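Local atomic coordinates of phosphotriesterase homology protein (Escherichia coli, PDB entry 1BF6), a protein that hydrolyses phosphorylated glyceryl acetates, as well as aromatic acetates and propionates, using two zinc ions bound in each monomer. Residues H11-I16 / R56-N61; I51-R56 / A119-E124. All blocks are in the same frame, centred on the assembly; numbering follows the deposited sequence.

Contact 1: residues H11-I16 / R56-N61; sequences HEHLHI and RYMGRN. With ZN (zinc ion), chain C.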
ATOM      1  N   HIS A  11      -3.008   1.696   1.302  1.00  8.67           N
ATOM      2  CA  HIS A  11      -2.402   1.314   0.019  1.00  8.90           C
ATOM      3  C   HIS A  11      -3.221   1.809  -1.160  1.00  8.36           C
ATOM      4  O   HIS A  11      -4.184   1.161  -1.566  1.00  9.14           O
ATOM      5  CB  HIS A  11      -2.298  -0.205  -0.063  1.00  7.10           C
ATOM      6  CG  HIS A  11      -1.516  -0.693  -1.244  1.00 12.56           C
ATOM      7  ND1 HIS A  11      -0.331  -1.395  -1.142  1.00  9.52           N
ATOM      8  CD2 HIS A  11      -1.754  -0.554  -2.575  1.00  7.70           C
ATOM      9  CE1 HIS A  11       0.109  -1.662  -2.372  1.00  9.97           C
ATOM     10  NE2 HIS A  11      -0.718  -1.173  -3.270  1.00 10.84           N
ATOM     11  N   GLU A  12      -2.800   2.928  -1.729  1.00  9.29           N
ATOM     12  CA  GLU A  12      -3.496   3.528  -2.854  1.00  9.51           C
ATOM     13  C   GLU A  12      -2.544   4.112  -3.885  1.00 11.77           C
ATOM     14  O   GLU A  12      -1.338   4.247  -3.650  1.00 11.22           O
ATOM     15  CB  GLU A  12      -4.386   4.677  -2.363  1.00  8.74           C
ATOM     16  CG  GLU A  12      -5.469   4.278  -1.376  1.00 10.22           C
ATOM     17  CD  GLU A  12      -6.424   3.250  -1.931  1.00  9.02           C
ATOM     18  OE1 GLU A  12      -6.602   3.176  -3.167  1.00  8.68           O
ATOM     19  OE2 GLU A  12      -7.007   2.504  -1.126  1.00 10.44           O
ATOM     20  N   HIS A  13      -3.109   4.459  -5.035  1.00 10.23           N
ATOM     21  CA  HIS A  13      -2.372   5.112  -6.095  1.00 10.68           C
ATOM     22  C   HIS A  13      -3.189   6.317  -6.487  1.00 11.43           C
ATOM     23  O   HIS A  13      -4.394   6.188  -6.694  1.00 10.68           O
ATOM     24  CB  HIS A  13      -2.218   4.199  -7.308  1.00 10.02           C
ATOM     25  CG  HIS A  13      -1.384   2.998  -7.036  1.00  8.71           C
ATOM     26  ND1 HIS A  13      -0.006   3.008  -7.025  1.00  9.26           N
ATOM     27  CD2 HIS A  13      -1.749   1.750  -6.660  1.00  4.41           C
ATOM     28  CE1 HIS A  13       0.410   1.805  -6.642  1.00  6.79           C
ATOM     29  NE2 HIS A  13      -0.615   1.014  -6.412  1.00  6.76           N
ATOM     30  N   LEU A  14      -2.562   7.491  -6.484  1.00 10.38           N
ATOM     31  CA  LEU A  14      -3.213   8.733  -6.895  1.00 11.58           C
ATOM     32  C   LEU A  14      -2.728   9.083  -8.300  1.00 13.36           C
ATOM     33  O   LEU A  14      -3.457   9.679  -9.099  1.00 13.41           O
ATOM     34  CB  LEU A  14      -2.896   9.861  -5.919  1.00 10.93           C
ATOM     35  CG  LEU A  14      -3.406   9.565  -4.507  1.00 11.10           C
ATOM     36  CD1 LEU A  14      -3.178  10.781  -3.634  1.00 13.52           C
ATOM     37  CD2 LEU A  14      -4.885   9.211  -4.562  1.00 10.61           C
ATOM     38  N   HIS A  15      -1.465   8.756  -8.571  1.00 11.89           N
ATOM     39  CA  HIS A  15      -0.895   8.980  -9.880  1.00 11.67           C
ATOM     40  C   HIS A  15       0.061   7.846 -10.188  1.00 12.57           C
ATOM     41  O   HIS A  15       1.159   7.762  -9.633  1.00  9.66           O
ATOM     42  CB  HIS A  15      -0.177  10.322 -10.000  1.00 12.34           C
ATOM     43  CG  HIS A  15       0.376  10.570 -11.370  1.00 13.28           C
ATOM     44  ND1 HIS A  15       1.372   9.792 -11.919  1.00 13.34           N
ATOM     45  CD2 HIS A  15       0.050  11.485 -12.314  1.00 13.62           C
ATOM     46  CE1 HIS A  15       1.636  10.215 -13.144  1.00 13.00           C
ATOM     47  NE2 HIS A  15       0.848  11.243 -13.407  1.00 15.44           N
ATOM     48  N   ILE A  16      -0.403   6.950 -11.048  1.00 11.21           N
ATOM     49  CA  ILE A  16       0.376   5.802 -11.467  1.00 13.04           C
ATOM     50  C   ILE A  16       0.207   5.676 -12.967  1.00 13.60           C
ATOM     51  O   ILE A  16      -0.844   6.030 -13.513  1.00 12.92           O
ATOM     52  CB  ILE A  16      -0.078   4.500 -10.752  1.00 11.80           C
ATOM     53  CG1 ILE A  16       0.765   3.318 -11.229  1.00  9.71           C
ATOM     54  CG2 ILE A  16      -1.574   4.242 -10.970  1.00 13.27           C
ATOM     55  CD1 ILE A  16       0.537   2.040 -10.458  1.00 11.60           C
ATOM     56  N   ARG A  56       9.053   5.415  -8.172  1.00  9.57           N
ATOM     57  CA  ARG A  56       9.514   6.085  -9.385  1.00 10.09           C
ATOM     58  C   ARG A  56       9.154   5.498 -10.749  1.00  9.29           C
ATOM     59  O   ARG A  56       8.478   6.152 -11.545  1.00 10.27           O
ATOM     60  CB  ARG A  56      11.021   6.364  -9.324  1.00  9.70           C
ATOM     61  CG  ARG A  56      11.492   7.177 -10.508  1.00 10.31           C
ATOM     62  CD  ARG A  56      12.895   7.712 -10.317  1.00 10.61           C
ATOM     63  NE  ARG A  56      13.367   8.345 -11.543  1.00 13.00           N
ATOM     64  CZ  ARG A  56      14.559   8.914 -11.688  1.00 15.48           C
ATOM     65  NH1 ARG A  56      15.412   8.942 -10.673  1.00 14.24           N
ATOM     66  NH2 ARG A  56      14.913   9.421 -12.867  1.00 16.19           N
ATOM     67  N   TYR A  57       9.585   4.266 -10.995  1.00  8.42           N
ATOM     68  CA  TYR A  57       9.364   3.616 -12.275  1.00 10.31           C
ATOM     69  C   TYR A  57       8.003   2.964 -12.504  1.00 11.78           C
ATOM     70  O   TYR A  57       7.814   2.185 -13.445  1.00 11.33           O
ATOM     71  CB  TYR A  57      10.537   2.696 -12.586  1.00  9.65           C
ATOM     72  CG  TYR A  57      11.843   3.475 -12.615  1.00 10.18           C
ATOM     73  CD1 TYR A  57      12.220   4.206 -13.745  1.00  9.72           C
ATOM     74  CD2 TYR A  57      12.666   3.545 -11.480  1.00  9.77           C
ATOM     75  CE1 TYR A  57      13.381   4.999 -13.747  1.00 10.51           C
ATOM     76  CE2 TYR A  57      13.825   4.330 -11.478  1.00  8.40           C
ATOM     77  CZ  TYR A  57      14.174   5.052 -12.608  1.00 10.45           C
ATOM     78  OH  TYR A  57      15.313   5.826 -12.601  1.00 11.12           O
ATOM     79  N   MET A  58       7.057   3.314 -11.634  1.00 11.55           N
ATOM     80  CA  MET A  58       5.680   2.864 -11.743  1.00 10.40           C
ATOM     81  C   MET A  58       4.909   4.076 -12.274  1.00 10.41           C
ATOM     82  O   MET A  58       3.702   4.006 -12.523  1.00 12.16           O
ATOM     83  CB  MET A  58       5.121   2.450 -10.376  1.00  9.14           C
ATOM     84  CG  MET A  58       5.529   1.057  -9.918  1.00  9.69           C
ATOM     85  SD  MET A  58       5.116   0.751  -8.183  1.00  9.58           S
ATOM     86  CE  MET A  58       3.346   0.305  -8.327  1.00  6.70           C
ATOM     87  N   GLY A  59       5.612   5.188 -12.457  1.00  9.41           N
ATOM     88  CA  GLY A  59       4.976   6.390 -12.969  1.00  8.89           C
ATOM     89  C   GLY A  59       4.591   7.407 -11.912  1.00 11.00           C
ATOM     90  O   GLY A  59       3.622   8.156 -12.093  1.00  9.69           O
ATOM     91  N   ARG A  60       5.353   7.446 -10.815  1.00  8.77           N
ATOM     92  CA  ARG A  60       5.095   8.395  -9.734  1.00  8.22           C
ATOM     93  C   ARG A  60       5.197   9.833 -10.241  1.00  9.14           C
ATOM     94  O   ARG A  60       5.946  10.128 -11.175  1.00  9.89           O
ATOM     95  CB  ARG A  60       6.099   8.173  -8.586  1.00  8.28           C
ATOM     96  CG  ARG A  60       5.864   9.033  -7.321  1.00  8.23           C
ATOM     97  CD  ARG A  60       6.999   8.838  -6.293  1.00  9.67           C
ATOM     98  NE  ARG A  60       8.259   9.382  -6.802  1.00  8.13           N
ATOM     99  CZ  ARG A  60       9.469   8.901  -6.516  1.00 10.55           C
ATOM    100  NH1 ARG A  60       9.615   7.863  -5.703  1.00  8.25           N
ATOM    101  NH2 ARG A  60      10.534   9.423  -7.109  1.00  8.64           N
ATOM    102  N   ASN A  61       4.444  10.726  -9.608  1.00  7.70           N
ATOM    103  CA  ASN A  61       4.443  12.135  -9.959  1.00  9.32           C
ATOM    104  C   ASN A  61       4.270  12.929  -8.675  1.00 10.13           C
ATOM    105  O   ASN A  61       3.140  13.206  -8.252  1.00  8.48           O
ATOM    106  CB  ASN A  61       3.295  12.440 -10.920  1.00 10.55           C
ATOM    107  CG  ASN A  61       3.427  13.790 -11.582  1.00 12.24           C
ATOM    108  OD1 ASN A  61       3.155  13.916 -12.774  1.00 18.46           O
ATOM    109  ND2 ASN A  61       3.814  14.815 -10.825  1.00 11.29           N
TER
HETATM  110 ZN    ZN C   1      -0.744  -0.962  -5.537  1.00 12.00          ZN
HETATM  111  O   HOH W   1       2.378   9.402  -7.832  1.00 10.83           O

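Contact 2: residues I51-R56 / A119-E124; sequences IEMTNR and AGIIAE. With ZN (zinc ion), chain C; ZN (zinc ion), chain D.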
ATOM      1  N   ILE A  51      -1.714   6.591   1.905  1.00  6.31           N
ATOM      2  CA  ILE A  51      -0.341   6.121   1.702  1.00  8.29           C
ATOM      3  C   ILE A  51      -0.238   5.717   0.218  1.00  7.44           C
ATOM      4  O   ILE A  51      -0.790   4.697  -0.207  1.00  8.96           O
ATOM      5  CB  ILE A  51      -0.002   4.904   2.605  1.00  7.11           C
ATOM      6  CG1 ILE A  51      -0.538   5.122   4.033  1.00  9.85           C
ATOM      7  CG2 ILE A  51       1.534   4.688   2.653  1.00  8.89           C
ATOM      8  CD1 ILE A  51      -0.035   6.389   4.733  1.00  5.95           C
ATOM      9  N   GLU A  52       0.443   6.552  -0.553  1.00  8.79           N
ATOM     10  CA  GLU A  52       0.606   6.348  -1.985  1.00  7.95           C
ATOM     11  C   GLU A  52       1.742   5.362  -2.291  1.00 10.24           C
ATOM     12  O   GLU A  52       2.901   5.586  -1.915  1.00  9.74           O
ATOM     13  CB  GLU A  52       0.793   7.710  -2.645  1.00  9.28           C
ATOM     14  CG  GLU A  52       0.034   7.875  -3.960  1.00  9.35           C
ATOM     15  CD  GLU A  52       0.794   7.331  -5.148  1.00 11.57           C
ATOM     16  OE1 GLU A  52       2.002   7.042  -5.003  1.00  8.50           O
ATOM     17  OE2 GLU A  52       0.191   7.208  -6.238  1.00 10.18           O
ATOM     18  N   MET A  53       1.392   4.300  -3.021  1.00  8.01           N
ATOM     19  CA  MET A  53       2.288   3.191  -3.354  1.00  6.76           C
ATOM     20  C   MET A  53       3.010   3.191  -4.698  1.00  7.13           C
ATOM     21  O   MET A  53       3.584   2.164  -5.088  1.00  7.30           O
ATOM     22  CB  MET A  53       1.489   1.892  -3.255  1.00  9.24           C
ATOM     23  CG  MET A  53       0.835   1.645  -1.899  1.00 10.56           C
ATOM     24  SD  MET A  53       2.015   1.069  -0.642  1.00 10.03           S
ATOM     25  CE  MET A  53       2.239   2.523   0.216  1.00  9.86           C
ATOM     26  N   THR A  54       2.962   4.308  -5.408  1.00  6.33           N
ATOM     27  CA  THR A  54       3.590   4.411  -6.724  1.00  7.79           C
ATOM     28  C   THR A  54       5.051   4.840  -6.594  1.00  4.85           C
ATOM     29  O   THR A  54       5.312   5.992  -6.285  1.00  5.84           O
ATOM     30  CB  THR A  54       2.872   5.473  -7.627  1.00  8.41           C
ATOM     31  OG1 THR A  54       1.455   5.237  -7.641  1.00  7.62           O
ATOM     32  CG2 THR A  54       3.390   5.410  -9.059  1.00  7.66           C
ATOM     33  N   ASN A  55       5.990   3.912  -6.793  1.00  8.59           N
ATOM     34  CA  ASN A  55       7.400   4.300  -6.745  1.00  8.64           C
ATOM     35  C   ASN A  55       7.833   4.893  -8.102  1.00 10.81           C
ATOM     36  O   ASN A  55       7.046   4.915  -9.071  1.00 10.36           O
ATOM     37  CB  ASN A  55       8.337   3.191  -6.209  1.00  6.69           C
ATOM     38  CG  ASN A  55       8.021   1.810  -6.732  1.00  7.92           C
ATOM     39  OD1 ASN A  55       7.990   1.573  -7.938  1.00  8.70           O
ATOM     40  ND2 ASN A  55       7.860   0.861  -5.813  1.00  6.82           N
ATOM     41  N   ARG A  56       9.053   5.415  -8.172  1.00  9.57           N
ATOM     42  CA  ARG A  56       9.514   6.085  -9.385  1.00 10.09           C
ATOM     43  C   ARG A  56       9.154   5.498 -10.749  1.00  9.29           C
ATOM     44  O   ARG A  56       8.478   6.152 -11.545  1.00 10.27           O
ATOM     45  CB  ARG A  56      11.021   6.364  -9.324  1.00  9.70           C
ATOM     46  CG  ARG A  56      11.492   7.177 -10.508  1.00 10.31           C
ATOM     47  CD  ARG A  56      12.895   7.712 -10.317  1.00 10.61           C
ATOM     48  NE  ARG A  56      13.367   8.345 -11.543  1.00 13.00           N
ATOM     49  CZ  ARG A  56      14.559   8.914 -11.688  1.00 15.48           C
ATOM     50  NH1 ARG A  56      15.412   8.942 -10.673  1.00 14.24           N
ATOM     51  NH2 ARG A  56      14.913   9.421 -12.867  1.00 16.19           N
ATOM     52  N   ALA A 119       9.909  10.916   0.262  1.00  8.50           N
ATOM     53  CA  ALA A 119       9.269   9.622   0.445  1.00  9.50           C
ATOM     54  C   ALA A 119       9.187   9.331   1.953  1.00 11.02           C
ATOM     55  O   ALA A 119      10.165   9.532   2.694  1.00  8.93           O
ATOM     56  CB  ALA A 119      10.059   8.522  -0.262  1.00 10.36           C
ATOM     57  N   GLY A 120       8.008   8.909   2.407  1.00  9.27           N
ATOM     58  CA  GLY A 120       7.818   8.592   3.808  1.00  6.66           C
ATOM     59  C   GLY A 120       7.787   7.108   4.107  1.00  8.67           C
ATOM     60  O   GLY A 120       7.699   6.721   5.275  1.00 10.89           O
ATOM     61  N   ILE A 121       7.882   6.265   3.073  1.00  6.36           N
ATOM     62  CA  ILE A 121       7.843   4.813   3.240  1.00  6.95           C
ATOM     63  C   ILE A 121       8.558   4.155   2.050  1.00  5.93           C
ATOM     64  O   ILE A 121       8.659   4.763   0.983  1.00  8.06           O
ATOM     65  CB  ILE A 121       6.342   4.308   3.328  1.00  7.47           C
ATOM     66  CG1 ILE A 121       6.261   2.855   3.791  1.00  9.16           C
ATOM     67  CG2 ILE A 121       5.639   4.467   1.976  1.00  8.37           C
ATOM     68  CD1 ILE A 121       4.851   2.428   4.221  1.00 10.91           C
ATOM     69  N   ILE A 122       9.132   2.978   2.279  1.00  6.99           N
ATOM     70  CA  ILE A 122       9.827   2.204   1.234  1.00  7.79           C
ATOM     71  C   ILE A 122       8.719   1.286   0.762  1.00  6.42           C
ATOM     72  O   ILE A 122       8.341   0.328   1.447  1.00  6.76           O
ATOM     73  CB  ILE A 122      10.990   1.377   1.812  1.00  7.88           C
ATOM     74  CG1 ILE A 122      12.062   2.312   2.389  1.00  8.59           C
ATOM     75  CG2 ILE A 122      11.542   0.422   0.746  1.00  5.51           C
ATOM     76  CD1 ILE A 122      12.895   1.664   3.450  1.00  6.91           C
ATOM     77  N   ALA A 123       8.245   1.523  -0.453  1.00  6.94           N
ATOM     78  CA  ALA A 123       7.073   0.753  -0.890  1.00  8.40           C
ATOM     79  C   ALA A 123       6.820   0.908  -2.394  1.00  9.27           C
ATOM     80  O   ALA A 123       7.411   1.816  -2.934  1.00  7.72           O
ATOM     81  CB  ALA A 123       5.849   1.416  -0.218  1.00  8.19           C
ATOM     82  N   GLU A 124       5.822   0.374  -3.100  1.00  7.72           N
ATOM     83  CA  GLU A 124       5.389  -0.937  -2.892  1.00  7.79           C
ATOM     84  C   GLU A 124       6.429  -1.943  -3.401  1.00 10.45           C
ATOM     85  O   GLU A 124       6.698  -1.847  -4.605  1.00 10.06           O
ATOM     86  CB  GLU A 124       3.966  -1.437  -3.257  1.00  7.73           C
ATOM     87  CG  GLU A 124       3.647  -1.285  -4.760  1.00  7.70           C
ATOM     88  CD  GLU A 124       2.180  -1.837  -4.941  1.00  6.55           C
ATOM     89  OE1 GLU A 124       2.293  -2.972  -4.581  1.00  9.06           O
ATOM     90  OE2 GLU A 124       1.630  -0.873  -5.425  1.00  4.46           O
TER
HETATM   91 ZN    ZN C   1      -0.744  -0.962  -5.537  1.00 12.00          ZN
HETATM   92 ZN    ZN D 293       0.552  -4.047  -5.389  1.00 15.00          ZN

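Contact 1: residues H11-I16 / R56-N61
H15 reaches across to the loop before helix 62-72 with CG anti to its backbone N (chi1 -178°). This torsion lays one face of the imidazole flat against N61 CB, which sits 3.4 Å from the ring centroid almost on the normal, a CH-pi contact over the ring centre. In the ring plane, at its edge, H15 ND1 gives a weak, bent hydrogen bond to G59 O (2.8 Å, 124° at the hydrogen). A water pins the two backbones together beside it, donating to H15 O and accepting from N61 N at 3.0 Å. H11 and H13 form the His-X-His pair at the C-terminal end of the first barrel strand in the TIM-barrel fold of the phosphotriesterase family. Their NE2 atoms bind the same zinc, H11 at 2.3 Å and H13 at 2.2 Å, and E124 and D242 complete the site. The two imidazoles arrive by different torsions: H11 has CG anti to the backbone N, H13 has it beside the N (chi1 -65°). H13 ND1 is hydrogen-bonded to T54 OG1, so both ring nitrogens are held and the imidazole cannot easily turn. M58, bent at chi3, brings CE obliquely to H13 CE1 (3.7 Å). The extended I16 chain sets CD1 over one H13 face near the rim and meets M58 CE at 3.9 Å.

Contact 2: residues I51-R56 / A119-E124
The touching parts of 51-55 and 121-124 run 65° apart and draw closest at M53 and E124, whose CA atoms lie 5.2 Å apart just after the cis peptide joining A123 to E124. Here E124 N gives M53 O a weak hydrogen bond of 3.5 Å. N55, with CG in the crowded place between its backbone N and carbonyl carbon, turns its amide back onto the same bend. Its ND2 makes a nearly straight bond to A123 O (3.1 Å, 163°), approaching from above the carbonyl plane, and a weak, bent one to E124 O, so a single amide nitrogen bridges the carbonyls on both sides of E124 N. An alanine here would probably loosen the cis bend, since both of these side-chain bonds would be gone. E124 also has CG in the crowded position (chi1 60°), and the chain beyond is extended, carrying the carboxylate out to the two zinc ions: OE2 binds one at 2.4 Å, OE1 the other at 2.2 Å. M53 lies across this side chain at about a right angle, its CB 3.5 Å from E124 OE2, then folds at chi2 and chi3 so that its CE rests on A123 CB (3.8 Å). Further back along both segments, the CG2 methyls of I51 and I121 meet, both side chains buried. E52 and T54 point away from 119-124; E52 OE2 accepts from T54 OG1 (2.7 Å) and OE1 from T54 N, holding the hydroxyl oxygen where it partners the zinc ligand H13. E124 bridges the metals where the related bacterial phosphotriesterase uses a carboxylated lysine; shared between two cations in a buried setting, its carboxylate is very likely to stay ionised.

How the contacts relate
The chain leaves the first barrel strand, 7-12, through 11-16, passes helix 32-44 and climbs strand 47-52. Segment 51-56 then opens contact 2 before 56-61 closes contact 1, a loop of 39 intervening residues. After helix 62-72, strand 75-80 and helix 97-109, segment 119-124 closes contact 2. The two loops therefore cross rather than nest, and the segments share R56 at their junction. Contact 1 joins the loop after the first strand to the loop after the second; contact 2 joins that second strand and its loop to the fourth strand, 122-126. L14 N and E52 OE2 link them directly, and both contacts meet at one zinc.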